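Local coordinates for secreted in xylem 3 (Fusarium oxysporum, PDB 5OD4), which is a secreted effector (Avr2) of a fungal plant pathogen that suppresses host immunity and can itself be recognised by the plant, its molecular mechanism remaining unclear, at residues A[74-86]-A[116-128]. Sequence-based numbering, arbitrary orientation. Where two conformers were deposited one is given.
Sequences IANYEIEVRRIPV and DASYTYYLTISED. With EDO (1,2-ethanediol), chain F.
Strands 77-85 and 119-127 are the antiparallel central pair of one sheet of the Avr2 beta-sandwich, and Ile79 lies beside Leu123 on the face turned to the other sheet. Strand 94-101 flanks the pair beyond 77-85, and strand 17-21 beyond 119-127. Ten backbone hydrogen bonds join the segments. The first runs from Asp128 N to Asn76 O (2.8 Å), the last from Val86 N to Ser118 O (3.0 Å). On the inward face Leu123 CD1 touches both Ile79 CG2 (3.9 Å) and Val81 CG2 (4.1 Å). Ile79 and Val81 also touch Ile111 of the facing sheet. On the other face Ile84 CD1 meets Tyr122 CE1 at 3.5 Å.

The Arg83 side chain covers one face of Tyr119. Arg83 CG sits between its backbone N and carbonyl carbon (chi1 67°), and the chain then runs extended across the ring. Arg83 CD lies over the face of the Tyr119 ring, 3.6 Å from its centroid. The guanidinium stacks almost parallel to the ring, planes 8° apart, as an off-centre cation-pi contact. Asp94 of the neighbouring strand holds NE in a salt bridge. One water, in the guanidinium plane, accepts from Arg83 NH1 (2.9 Å) and donates to Tyr121 OH, which itself donates to Asp116 O on a lone pair.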
loop_
_atom_site.group_PDB
_atom_site.type_symbol
_atom_site.label_atom_id
_atom_site.label_comp_id
_atom_site.label_asym_id
_atom_site.label_seq_id
_atom_site.Cartn_x
_atom_site.Cartn_y
_atom_site.Cartn_z
ATOM N N ILE A 74 13.330 -6.874 10.309
ATOM C CA ILE A 74 13.715 -8.039 11.093
ATOM C C ILE A 74 13.101 -9.326 10.596
ATOM O O ILE A 74 13.348 -10.402 11.162
ATOM C CB ILE A 74 13.388 -7.859 12.591
ATOM C CG1 ILE A 74 11.884 -7.881 12.870
ATOM C CG2 ILE A 74 14.016 -6.590 13.122
ATOM C CD1 ILE A 74 11.553 -7.735 14.332
ATOM N N ALA A 75 12.306 -9.240 9.539
ATOM C CA ALA A 75 11.552 -10.351 8.957
ATOM C C ALA A 75 11.212 -9.956 7.537
ATOM O O ALA A 75 11.438 -8.823 7.112
ATOM C CB ALA A 75 10.327 -10.679 9.776
ATOM N N ASN A 76 10.622 -10.920 6.814
ATOM C CA ASN A 76 10.065 -10.626 5.486
ATOM C C ASN A 76 8.619 -10.233 5.595
ATOM O O ASN A 76 7.875 -10.808 6.384
ATOM C CB ASN A 76 10.163 -11.874 4.606
ATOM C CG ASN A 76 11.584 -12.292 4.350
ATOM O OD1 ASN A 76 12.387 -11.505 3.847
ATOM N ND2 ASN A 76 11.896 -13.550 4.662
ATOM N N TYR A 77 8.218 -9.255 4.780
ATOM C CA TYR A 77 6.839 -8.766 4.762
ATOM C C TYR A 77 6.311 -8.752 3.355
ATOM O O TYR A 77 7.002 -8.403 2.380
ATOM C CB TYR A 77 6.747 -7.331 5.338
ATOM C CG TYR A 77 7.215 -7.212 6.760
ATOM C CD1 TYR A 77 8.579 -7.086 7.049
ATOM C CD2 TYR A 77 6.345 -7.211 7.820
ATOM C CE1 TYR A 77 9.023 -6.969 8.336
ATOM C CE2 TYR A 77 6.787 -7.074 9.134
ATOM C CZ TYR A 77 8.119 -6.955 9.385
ATOM O OH TYR A 77 8.642 -6.823 10.638
ATOM N N GLU A 78 5.032 -9.118 3.248
ATOM C CA GLU A 78 4.234 -9.065 2.031
ATOM C C GLU A 78 3.411 -7.785 2.054
ATOM O O GLU A 78 2.750 -7.485 3.055
ATOM C CB GLU A 78 3.331 -10.303 1.995
ATOM C CG GLU A 78 2.362 -10.389 0.833
ATOM C CD GLU A 78 2.990 -10.686 -0.497
ATOM O OE1 GLU A 78 4.204 -10.804 -0.623
ATOM O OE2 GLU A 78 2.203 -10.819 -1.485
ATOM N N ILE A 79 3.434 -7.036 0.944
ATOM C CA ILE A 79 2.701 -5.790 0.800
ATOM C C ILE A 79 1.832 -5.930 -0.445
ATOM O O ILE A 79 2.336 -6.239 -1.519
ATOM C CB ILE A 79 3.665 -4.606 0.635
ATOM C CG1 ILE A 79 4.607 -4.481 1.819
ATOM C CG2 ILE A 79 2.894 -3.319 0.430
ATOM C CD1 ILE A 79 5.875 -3.743 1.515
ATOM N N GLU A 80 0.510 -5.765 -0.288
ATOM C CA GLU A 80 -0.417 -5.988 -1.396
ATOM C C GLU A 80 -1.384 -4.859 -1.518
ATOM O O GLU A 80 -1.917 -4.376 -0.512
ATOM C CB GLU A 80 -1.176 -7.315 -1.198
ATOM C CG GLU A 80 -0.295 -8.519 -1.100
ATOM C CD GLU A 80 -0.998 -9.852 -0.942
ATOM O OE1 GLU A 80 -2.230 -9.907 -0.738
ATOM O OE2 GLU A 80 -0.273 -10.881 -1.065
ATOM N N VAL A 81 -1.698 -4.510 -2.765
ATOM C CA VAL A 81 -2.766 -3.574 -3.083
ATOM C C VAL A 81 -3.769 -4.264 -3.991
ATOM O O VAL A 81 -3.393 -4.766 -5.069
ATOM C CB VAL A 81 -2.244 -2.295 -3.756
ATOM C CG1 VAL A 81 -3.398 -1.386 -4.131
ATOM C CG2 VAL A 81 -1.246 -1.593 -2.857
ATOM N N ARG A 82 -5.032 -4.259 -3.579
ATOM C CA ARG A 82 -6.142 -4.631 -4.447
ATOM C C ARG A 82 -6.896 -3.369 -4.836
ATOM O O ARG A 82 -6.911 -2.380 -4.098
ATOM C CB ARG A 82 -7.092 -5.610 -3.752
ATOM C CG ARG A 82 -6.374 -6.888 -3.349
ATOM C CD ARG A 82 -7.269 -7.949 -2.762
ATOM N NE ARG A 82 -8.089 -8.536 -3.777
ATOM C CZ ARG A 82 -9.400 -8.377 -3.966
ATOM N NH1 ARG A 82 -10.155 -7.577 -3.261
ATOM N NH2 ARG A 82 -9.899 -9.057 -4.933
ATOM N N ARG A 83 -7.510 -3.399 -6.019
ATOM C CA ARG A 83 -8.368 -2.285 -6.449
ATOM C C ARG A 83 -9.765 -2.818 -6.728
ATOM O O ARG A 83 -9.921 -3.891 -7.344
ATOM C CB ARG A 83 -7.778 -1.526 -7.632
ATOM C CG ARG A 83 -7.706 -2.294 -8.942
ATOM C CD ARG A 83 -7.141 -1.424 -10.056
ATOM N NE ARG A 83 -7.106 -2.141 -11.315
ATOM C CZ ARG A 83 -6.748 -1.622 -12.479
ATOM N NH1 ARG A 83 -6.479 -0.325 -12.567
ATOM N NH2 ARG A 83 -6.715 -2.367 -13.571
ATOM N N ILE A 84 -10.774 -2.063 -6.293
ATOM C CA ILE A 84 -12.161 -2.455 -6.507
ATOM C C ILE A 84 -12.840 -1.330 -7.261
ATOM O O ILE A 84 -12.868 -0.180 -6.782
ATOM C CB ILE A 84 -12.907 -2.773 -5.233
ATOM C CG1 ILE A 84 -12.181 -3.855 -4.443
ATOM C CG2 ILE A 84 -14.349 -3.233 -5.557
ATOM C CD1 ILE A 84 -12.949 -4.370 -3.248
ATOM N N PRO A 85 -13.387 -1.600 -8.464
ATOM C CA PRO A 85 -14.154 -0.607 -9.223
ATOM C C PRO A 85 -15.181 0.087 -8.353
ATOM O O PRO A 85 -15.923 -0.601 -7.681
ATOM C CB PRO A 85 -14.808 -1.465 -10.321
ATOM C CG PRO A 85 -13.754 -2.504 -10.619
ATOM C CD PRO A 85 -13.221 -2.851 -9.250
ATOM N N VAL A 86 -15.313 1.407 -8.457
ATOM C CA VAL A 86 -16.349 2.113 -7.730
ATOM C C VAL A 86 -17.731 1.770 -8.302
ATOM O O VAL A 86 -17.896 1.325 -9.432
ATOM C CB VAL A 86 -16.128 3.657 -7.717
ATOM C CG1 VAL A 86 -14.810 4.010 -7.058
ATOM C CG2 VAL A 86 -16.237 4.258 -9.111
ATOM N N ASP A 116 -5.939 7.135 -10.387
ATOM C CA ASP A 116 -7.230 6.833 -10.987
ATOM C C ASP A 116 -8.297 6.844 -9.905
ATOM O O ASP A 116 -8.262 6.042 -8.966
ATOM C CB ASP A 116 -7.182 5.510 -11.741
ATOM C CG ASP A 116 -8.462 5.221 -12.573
ATOM O OD1 ASP A 116 -9.530 5.709 -12.259
ATOM O OD2 ASP A 116 -8.372 4.465 -13.583
ATOM N N ALA A 117 -9.249 7.756 -10.054
ATOM C CA ALA A 117 -10.323 7.935 -9.086
ATOM C C ALA A 117 -11.440 6.907 -9.177
ATOM O O ALA A 117 -12.326 6.888 -8.332
ATOM C CB ALA A 117 -10.940 9.324 -9.246
ATOM N N SER A 118 -11.396 6.028 -10.170
ATOM C CA SER A 118 -12.475 5.073 -10.467
ATOM C C SER A 118 -12.364 3.755 -9.718
ATOM O O SER A 118 -13.145 2.851 -10.008
ATOM C CB SER A 118 -12.578 4.810 -11.979
ATOM O OG SER A 118 -11.534 4.018 -12.483
ATOM N N TYR A 119 -11.400 3.626 -8.809
ATOM C CA TYR A 119 -11.274 2.455 -7.961
ATOM C C TYR A 119 -11.066 2.904 -6.524
ATOM O O TYR A 119 -10.510 3.970 -6.276
ATOM C CB TYR A 119 -10.049 1.611 -8.350
ATOM C CG TYR A 119 -10.090 1.048 -9.712
ATOM C CD1 TYR A 119 -9.635 1.782 -10.798
ATOM C CD2 TYR A 119 -10.538 -0.245 -9.936
ATOM C CE1 TYR A 119 -9.644 1.248 -12.076
ATOM C CE2 TYR A 119 -10.518 -0.801 -11.223
ATOM C CZ TYR A 119 -10.064 -0.040 -12.276
ATOM O OH TYR A 119 -10.071 -0.591 -13.536
ATOM N N THR A 120 -11.467 2.052 -5.594
ATOM C CA THR A 120 -11.034 2.138 -4.206
ATOM C C THR A 120 -9.886 1.151 -4.027
ATOM O O THR A 120 -9.925 0.043 -4.583
ATOM C CB THR A 120 -12.193 1.766 -3.235
ATOM O OG1 THR A 120 -13.349 2.583 -3.541
ATOM C CG2 THR A 120 -11.827 1.969 -1.783
ATOM N N TYR A 121 -8.886 1.539 -3.246
ATOM C CA TYR A 121 -7.673 0.761 -3.089
ATOM C C TYR A 121 -7.579 0.205 -1.681
ATOM O O TYR A 121 -7.899 0.892 -0.711
ATOM C CB TYR A 121 -6.435 1.655 -3.401
ATOM C CG TYR A 121 -6.521 2.212 -4.784
ATOM C CD1 TYR A 121 -6.180 1.439 -5.872
ATOM C CD2 TYR A 121 -7.006 3.474 -5.025
ATOM C CE1 TYR A 121 -6.301 1.929 -7.168
ATOM C CE2 TYR A 121 -7.153 3.982 -6.307
ATOM C CZ TYR A 121 -6.807 3.194 -7.369
ATOM O OH TYR A 121 -6.942 3.630 -8.678
ATOM N N TYR A 122 -7.117 -1.043 -1.582
ATOM C CA TYR A 122 -7.040 -1.770 -0.306
ATOM C C TYR A 122 -5.623 -2.253 -0.121
ATOM O O TYR A 122 -5.154 -3.099 -0.891
ATOM C CB TYR A 122 -8.026 -2.958 -0.303
ATOM C CG TYR A 122 -9.464 -2.505 -0.395
ATOM C CD1 TYR A 122 -10.044 -2.124 -1.622
ATOM C CD2 TYR A 122 -10.228 -2.420 0.743
ATOM C CE1 TYR A 122 -11.356 -1.702 -1.699
ATOM C CE2 TYR A 122 -11.566 -1.959 0.691
ATOM C CZ TYR A 122 -12.086 -1.595 -0.536
ATOM O OH TYR A 122 -13.395 -1.166 -0.619
ATOM N N LEU A 123 -4.943 -1.733 0.894
ATOM C CA LEU A 123 -3.565 -2.065 1.197
ATOM C C LEU A 123 -3.527 -3.040 2.374
ATOM O O LEU A 123 -4.178 -2.810 3.394
ATOM C CB LEU A 123 -2.818 -0.783 1.600
ATOM C CG LEU A 123 -1.417 -0.915 2.163
ATOM C CD1 LEU A 123 -0.465 -1.492 1.129
ATOM C CD2 LEU A 123 -0.923 0.426 2.683
ATOM N N THR A 124 -2.710 -4.081 2.229
ATOM C CA THR A 124 -2.420 -5.009 3.339
ATOM C C THR A 124 -0.921 -5.133 3.453
ATOM O O THR A 124 -0.228 -5.331 2.447
ATOM C CB THR A 124 -3.044 -6.381 3.112
ATOM O OG1 THR A 124 -4.451 -6.273 2.916
ATOM C CG2 THR A 124 -2.798 -7.310 4.294
ATOM N N ILE A 125 -0.420 -5.058 4.680
ATOM C CA ILE A 125 1.003 -5.297 5.017
ATOM C C ILE A 125 1.004 -6.406 6.052
ATOM O O ILE A 125 0.326 -6.293 7.094
ATOM C CB ILE A 125 1.658 -4.047 5.607
ATOM C CG1 ILE A 125 1.580 -2.853 4.629
ATOM C CG2 ILE A 125 3.096 -4.319 5.985
ATOM C CD1 ILE A 125 2.003 -1.523 5.226
ATOM N N SER A 126 1.777 -7.472 5.813
ATOM C CA SER A 126 1.827 -8.590 6.775
ATOM C C SER A 126 3.175 -9.252 6.764
ATOM O O SER A 126 3.735 -9.488 5.721
ATOM C CB SER A 126 0.766 -9.617 6.415
ATOM O OG SER A 126 0.708 -10.619 7.394
ATOM N N GLU A 127 3.646 -9.629 7.941
ATOM C CA GLU A 127 4.813 -10.492 8.040
ATOM C C GLU A 127 4.545 -11.820 7.407
ATOM O O GLU A 127 3.459 -12.347 7.569
ATOM C CB GLU A 127 5.250 -10.646 9.509
ATOM C CG GLU A 127 6.499 -11.479 9.665
ATOM C CD GLU A 127 6.989 -11.661 11.101
ATOM O OE1 GLU A 127 6.375 -11.024 12.022
ATOM O OE2 GLU A 127 7.950 -12.427 11.297
ATOM N N ASP A 128 5.537 -12.365 6.719
ATOM C CA ASP A 128 5.397 -13.736 6.197
ATOM C C ASP A 128 5.154 -14.770 7.294
ATOM O O ASP A 128 5.855 -14.664 8.304
ATOM C CB ASP A 128 6.646 -14.269 5.540
ATOM C CG ASP A 128 6.770 -13.812 4.145
ATOM O OD1 ASP A 128 5.838 -13.092 3.733
ATOM O OD2 ASP A 128 7.763 -14.195 3.459
ATOM O OXT ASP A 128 4.403 -15.756 7.168
HETATM C C1 EDO F . 6.270 -14.927 13.331
HETATM O O1 EDO F . 4.997 -15.215 12.697
HETATM C C2 EDO F . 6.135 -13.794 14.355
HETATM O O2 EDO F . 5.240 -12.787 13.904
HETATM O O HOH W 1 9.763 -15.360 5.592
HETATM O O HOH W 2 -6.138 2.027 -10.964
HETATM O O HOH W 3 -14.818 0.839 -4.901
#